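Local structure of type I modular polyketide synthase (6IYR) at residues V131-A143 / F185-M199. The protein probably selects a malonyl-type acyl-CoA extender unit and transfers its acyl group during assembly of the polyketide salinomycin. Sequence-based numbering, arbitrary orientation.
Sequences VFPGQGSQWAGMA and FDRVDVVQPALWAVM
The ring of Phe185 carries Gln138 on one face: CB of the glutamine lies 4.2 Å above the ring plane, displaced from the ring centre, and its CG makes the nearest contact, 3.7 Å from CD2 of Phe185. The backbone at Trp139 and Ala140 runs along the ring edge, Ala140 N lying near the plane, 3.7 Å from CE2 of Phe185. Gln138 and Phe185 run antiparallel alongside each other, the amide plane turned 71° from the ring. A second ring, that of Phe132, presents its edge to the helix, where Met199 CB lies 3.9 Å from CD2 of Phe132 and Met199 O also sits close to the ring plane. Between these aromatic ends the contact illustrates how a loop can be seated on a helix without any hydrogen bond passing between them. Leu195 fills the middle: its CD2 is 3.9 Å from Met142 SD and equally near Ser137 OG, a buried hydroxyl for which the model offers no hydrogen-bond partner. Met142, extended beyond CG, lies roughly perpendicular to Leu195 and brings CE among Phe185, Ala194 and Val198. Met199 sets SD 3.3 Å from Pro133 O and against the proline ring, and the bend at chi3 (-76°) brings CE close to the same oxygen. Trp139 leaves the backbone pointing away from the helix; Met142 CA lies over the centre of one indole face, and NE1 donates to Ala399 O. Strand 129-132 and the Gly-Gln-Gly-Ser-Gln loop after it belong to the parallel-sheet core of the acyltransferase domain, and Phe132 touches the Gly218-Ser220-Gly222 segment, consistent with this family's nucleophile elbow. The loop passes over the first half of helix 188-208, which also meets helices 151-164 and 235-248, while helix 172-177 touches both Phe185 and Met142.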
loop_
_atom_site.group_PDB
_atom_site.type_symbol
_atom_site.label_atom_id
_atom_site.label_comp_id
_atom_site.label_asym_id
_atom_site.label_seq_id
_atom_site.Cartn_x
_atom_site.Cartn_y
_atom_site.Cartn_z
ATOM N N VAL A 131 3.799 3.119 1.713
ATOM C CA VAL A 131 2.534 3.869 1.625
ATOM C C VAL A 131 1.357 3.060 2.157
ATOM O O VAL A 131 1.186 1.891 1.808
ATOM C CB VAL A 131 2.241 4.269 0.179
ATOM C CG1 VAL A 131 0.909 5.012 0.096
ATOM C CG2 VAL A 131 3.351 5.149 -0.350
ATOM N N PHE A 132 0.589 3.638 3.078
ATOM C CA PHE A 132 -0.503 2.920 3.698
ATOM C C PHE A 132 -1.815 3.656 3.385
ATOM O O PHE A 132 -2.070 4.732 3.926
ATOM C CB PHE A 132 -0.301 2.853 5.211
ATOM C CG PHE A 132 0.899 2.042 5.627
ATOM C CD1 PHE A 132 2.170 2.614 5.639
ATOM C CD2 PHE A 132 0.771 0.689 5.903
ATOM C CE1 PHE A 132 3.272 1.868 6.013
ATOM C CE2 PHE A 132 1.869 -0.050 6.363
ATOM C CZ PHE A 132 3.115 0.541 6.413
ATOM N N PRO A 133 -2.608 3.121 2.452
ATOM C CA PRO A 133 -3.826 3.841 2.082
ATOM C C PRO A 133 -4.899 3.700 3.118
ATOM O O PRO A 133 -4.741 2.949 4.097
ATOM C CB PRO A 133 -4.293 3.152 0.779
ATOM C CG PRO A 133 -3.315 2.101 0.490
ATOM C CD PRO A 133 -2.487 1.846 1.726
ATOM N N GLY A 134 -6.021 4.367 2.842
ATOM C CA GLY A 134 -7.227 4.243 3.651
ATOM C C GLY A 134 -8.199 3.243 3.026
ATOM O O GLY A 134 -7.850 2.140 2.628
ATOM N N GLN A 135 -9.396 3.724 2.782
ATOM C CA GLN A 135 -10.483 2.877 2.322
ATOM C C GLN A 135 -10.288 2.514 0.855
ATOM O O GLN A 135 -9.504 3.160 0.128
ATOM C CB GLN A 135 -11.799 3.643 2.485
ATOM C CG GLN A 135 -11.930 4.787 1.497
ATOM C CD GLN A 135 -12.573 4.344 0.186
ATOM O OE1 GLN A 135 -13.465 3.485 0.160
ATOM N NE2 GLN A 135 -12.089 4.892 -0.905
ATOM N N GLY A 136 -11.030 1.498 0.419
ATOM C CA GLY A 136 -11.128 1.154 -1.019
ATOM C C GLY A 136 -10.294 -0.072 -1.415
ATOM O O GLY A 136 -10.420 -0.570 -2.511
ATOM N N SER A 137 -9.362 -0.518 -0.578
ATOM C CA SER A 137 -8.495 -1.634 -1.001
ATOM C C SER A 137 -9.014 -3.041 -0.621
ATOM O O SER A 137 -8.398 -4.051 -0.991
ATOM C CB SER A 137 -7.004 -1.416 -0.563
ATOM O OG SER A 137 -6.855 -0.883 0.754
ATOM N N GLN A 138 -10.206 -3.139 -0.032
ATOM C CA GLN A 138 -10.662 -4.415 0.493
ATOM C C GLN A 138 -11.221 -5.370 -0.578
ATOM O O GLN A 138 -11.839 -4.942 -1.507
ATOM C CB GLN A 138 -11.703 -4.225 1.605
ATOM C CG GLN A 138 -13.093 -3.899 1.113
ATOM C CD GLN A 138 -13.193 -2.464 0.671
ATOM O OE1 GLN A 138 -12.323 -1.636 0.951
ATOM N NE2 GLN A 138 -14.221 -2.177 -0.089
ATOM N N TRP A 139 -11.122 -6.662 -0.343
ATOM C CA TRP A 139 -11.882 -7.621 -1.136
ATOM C C TRP A 139 -11.969 -8.927 -0.411
ATOM O O TRP A 139 -11.067 -9.265 0.377
ATOM C CB TRP A 139 -11.224 -7.842 -2.504
ATOM C CG TRP A 139 -9.747 -8.144 -2.497
ATOM C CD1 TRP A 139 -8.745 -7.238 -2.563
ATOM C CD2 TRP A 139 -9.127 -9.426 -2.638
ATOM N NE1 TRP A 139 -7.538 -7.868 -2.695
ATOM C CE2 TRP A 139 -7.737 -9.217 -2.665
ATOM C CE3 TRP A 139 -9.610 -10.739 -2.747
ATOM C CZ2 TRP A 139 -6.826 -10.250 -2.907
ATOM C CZ3 TRP A 139 -8.696 -11.776 -2.915
ATOM C CH2 TRP A 139 -7.319 -11.525 -2.983
ATOM N N ALA A 140 -13.042 -9.670 -0.679
ATOM C CA ALA A 140 -13.302 -10.906 0.013
ATOM C C ALA A 140 -12.211 -11.872 -0.346
ATOM O O ALA A 140 -12.050 -12.209 -1.508
ATOM C CB ALA A 140 -14.646 -11.476 -0.414
ATOM N N GLY A 141 -11.523 -12.375 0.664
ATOM C CA GLY A 141 -10.381 -13.262 0.477
ATOM C C GLY A 141 -9.049 -12.533 0.408
ATOM O O GLY A 141 -8.015 -13.157 0.232
ATOM N N MET A 142 -9.038 -11.222 0.624
ATOM C CA MET A 142 -7.777 -10.474 0.572
ATOM C C MET A 142 -6.707 -11.063 1.502
ATOM O O MET A 142 -6.965 -11.382 2.689
ATOM C CB MET A 142 -8.002 -8.987 0.842
ATOM C CG MET A 142 -8.670 -8.700 2.197
ATOM S SD MET A 142 -8.790 -6.920 2.404
ATOM C CE MET A 142 -9.480 -6.908 4.034
ATOM N N ALA A 143 -5.605 -11.468 0.866
ATOM C CA ALA A 143 -4.390 -11.948 1.555
ATOM C C ALA A 143 -4.537 -13.297 2.225
ATOM O O ALA A 143 -3.618 -13.752 2.888
ATOM C CB ALA A 143 -3.892 -10.925 2.578
ATOM N N PHE A 185 -17.989 -6.221 4.961
ATOM C CA PHE A 185 -17.192 -5.047 4.802
ATOM C C PHE A 185 -18.037 -3.776 4.766
ATOM O O PHE A 185 -17.486 -2.701 4.789
ATOM C CB PHE A 185 -16.389 -5.138 3.533
ATOM C CG PHE A 185 -15.350 -6.202 3.550
ATOM C CD1 PHE A 185 -14.686 -6.529 4.718
ATOM C CD2 PHE A 185 -14.970 -6.814 2.383
ATOM C CE1 PHE A 185 -13.738 -7.521 4.728
ATOM C CE2 PHE A 185 -13.979 -7.770 2.385
ATOM C CZ PHE A 185 -13.393 -8.151 3.561
ATOM N N ASP A 186 -19.356 -3.919 4.728
ATOM C CA ASP A 186 -20.273 -2.789 4.699
ATOM C C ASP A 186 -20.382 -2.176 6.092
ATOM O O ASP A 186 -20.979 -1.142 6.246
ATOM C CB ASP A 186 -21.688 -3.225 4.224
ATOM C CG ASP A 186 -22.148 -2.500 2.933
ATOM O OD1 ASP A 186 -21.375 -2.509 1.937
ATOM O OD2 ASP A 186 -23.302 -1.969 2.898
ATOM N N ARG A 187 -19.720 -2.742 7.085
ATOM C CA ARG A 187 -19.652 -2.105 8.382
ATOM C C ARG A 187 -18.296 -1.454 8.539
ATOM O O ARG A 187 -17.261 -2.138 8.520
ATOM C CB ARG A 187 -19.886 -3.126 9.502
ATOM C CG ARG A 187 -21.362 -3.345 9.762
ATOM C CD ARG A 187 -21.597 -4.486 10.734
ATOM N NE ARG A 187 -20.855 -4.346 11.980
ATOM C CZ ARG A 187 -20.751 -5.325 12.875
ATOM N NH1 ARG A 187 -20.039 -5.154 13.972
ATOM N NH2 ARG A 187 -21.373 -6.487 12.684
ATOM N N VAL A 188 -18.307 -0.149 8.811
ATOM C CA VAL A 188 -17.071 0.600 8.988
ATOM C C VAL A 188 -16.227 0.066 10.171
ATOM O O VAL A 188 -15.000 0.067 10.096
ATOM C CB VAL A 188 -17.337 2.128 9.091
ATOM C CG1 VAL A 188 -18.113 2.477 10.351
ATOM C CG2 VAL A 188 -16.035 2.921 9.033
ATOM N N ASP A 189 -16.881 -0.479 11.188
ATOM C CA ASP A 189 -16.199 -0.982 12.361
ATOM C C ASP A 189 -15.581 -2.328 12.098
ATOM O O ASP A 189 -14.848 -2.806 12.914
ATOM C CB ASP A 189 -17.129 -1.066 13.599
ATOM C CG ASP A 189 -18.267 -2.069 13.456
ATOM O OD1 ASP A 189 -18.989 -2.052 12.419
ATOM O OD2 ASP A 189 -18.565 -2.776 14.465
ATOM N N VAL A 190 -15.933 -2.949 10.980
ATOM C CA VAL A 190 -15.337 -4.232 10.549
ATOM C C VAL A 190 -14.235 -3.956 9.537
ATOM O O VAL A 190 -13.092 -4.417 9.688
ATOM C CB VAL A 190 -16.409 -5.131 9.946
ATOM C CG1 VAL A 190 -15.808 -6.425 9.388
ATOM C CG2 VAL A 190 -17.410 -5.488 11.026
ATOM N N VAL A 191 -14.552 -3.172 8.513
ATOM C CA VAL A 191 -13.644 -3.064 7.399
ATOM C C VAL A 191 -12.364 -2.359 7.799
ATOM O O VAL A 191 -11.307 -2.722 7.311
ATOM C CB VAL A 191 -14.274 -2.474 6.128
ATOM C CG1 VAL A 191 -14.622 -0.988 6.222
ATOM C CG2 VAL A 191 -13.346 -2.670 4.956
ATOM N N GLN A 192 -12.452 -1.307 8.617
ATOM C CA GLN A 192 -11.275 -0.487 8.880
ATOM C C GLN A 192 -10.175 -1.255 9.652
ATOM O O GLN A 192 -9.008 -1.239 9.267
ATOM C CB GLN A 192 -11.634 0.858 9.566
ATOM C CG GLN A 192 -12.414 1.763 8.624
ATOM C CD GLN A 192 -12.533 3.231 9.037
ATOM O OE1 GLN A 192 -13.174 4.021 8.353
ATOM N NE2 GLN A 192 -11.927 3.595 10.127
ATOM N N PRO A 193 -10.546 -1.971 10.711
ATOM C CA PRO A 193 -9.530 -2.711 11.452
ATOM C C PRO A 193 -8.976 -3.928 10.682
ATOM O O PRO A 193 -7.828 -4.320 10.907
ATOM C CB PRO A 193 -10.266 -3.185 12.687
ATOM C CG PRO A 193 -11.448 -2.283 12.802
ATOM C CD PRO A 193 -11.820 -1.909 11.418
ATOM N N ALA A 194 -9.819 -4.563 9.868
ATOM C CA ALA A 194 -9.387 -5.678 9.016
ATOM C C ALA A 194 -8.312 -5.178 8.038
ATOM O O ALA A 194 -7.219 -5.767 7.873
ATOM C CB ALA A 194 -10.599 -6.215 8.281
ATOM N N LEU A 195 -8.569 -4.021 7.450
ATOM C CA LEU A 195 -7.592 -3.440 6.542
ATOM C C LEU A 195 -6.321 -3.028 7.283
ATOM O O LEU A 195 -5.240 -3.159 6.773
ATOM C CB LEU A 195 -8.144 -2.241 5.797
ATOM C CG LEU A 195 -9.023 -2.552 4.571
ATOM C CD1 LEU A 195 -9.631 -1.256 3.996
ATOM C CD2 LEU A 195 -8.173 -3.267 3.527
ATOM N N TRP A 196 -6.483 -2.432 8.449
ATOM C CA TRP A 196 -5.359 -2.100 9.294
ATOM C C TRP A 196 -4.428 -3.333 9.447
ATOM O O TRP A 196 -3.216 -3.219 9.269
ATOM C CB TRP A 196 -5.872 -1.636 10.670
ATOM C CG TRP A 196 -4.748 -1.464 11.658
ATOM C CD1 TRP A 196 -3.862 -0.454 11.701
ATOM C CD2 TRP A 196 -4.390 -2.363 12.677
ATOM N NE1 TRP A 196 -2.977 -0.649 12.709
ATOM C CE2 TRP A 196 -3.258 -1.838 13.314
ATOM C CE3 TRP A 196 -4.852 -3.618 13.065
ATOM C CZ2 TRP A 196 -2.617 -2.493 14.351
ATOM C CZ3 TRP A 196 -4.252 -4.230 14.134
ATOM C CH2 TRP A 196 -3.117 -3.698 14.729
ATOM N N ALA A 197 -5.000 -4.451 9.855
ATOM C CA ALA A 197 -4.254 -5.655 10.156
ATOM C C ALA A 197 -3.567 -6.227 8.936
ATOM O O ALA A 197 -2.390 -6.613 9.004
ATOM C CB ALA A 197 -5.182 -6.697 10.751
ATOM N N VAL A 198 -4.238 -6.136 7.794
ATOM C CA VAL A 198 -3.635 -6.556 6.529
ATOM C C VAL A 198 -2.448 -5.699 6.175
ATOM O O VAL A 198 -1.386 -6.217 5.848
ATOM C CB VAL A 198 -4.657 -6.562 5.378
ATOM C CG1 VAL A 198 -3.992 -6.735 4.010
ATOM C CG2 VAL A 198 -5.698 -7.625 5.625
ATOM N N MET A 199 -2.604 -4.390 6.249
ATOM C CA MET A 199 -1.513 -3.499 5.881
ATOM C C MET A 199 -0.303 -3.617 6.828
ATOM O O MET A 199 0.875 -3.633 6.381
ATOM C CB MET A 199 -1.996 -2.063 5.814
ATOM C CG MET A 199 -3.046 -1.771 4.732
ATOM S SD MET A 199 -3.328 0.014 4.573
ATOM C CE MET A 199 -4.326 0.229 6.048
#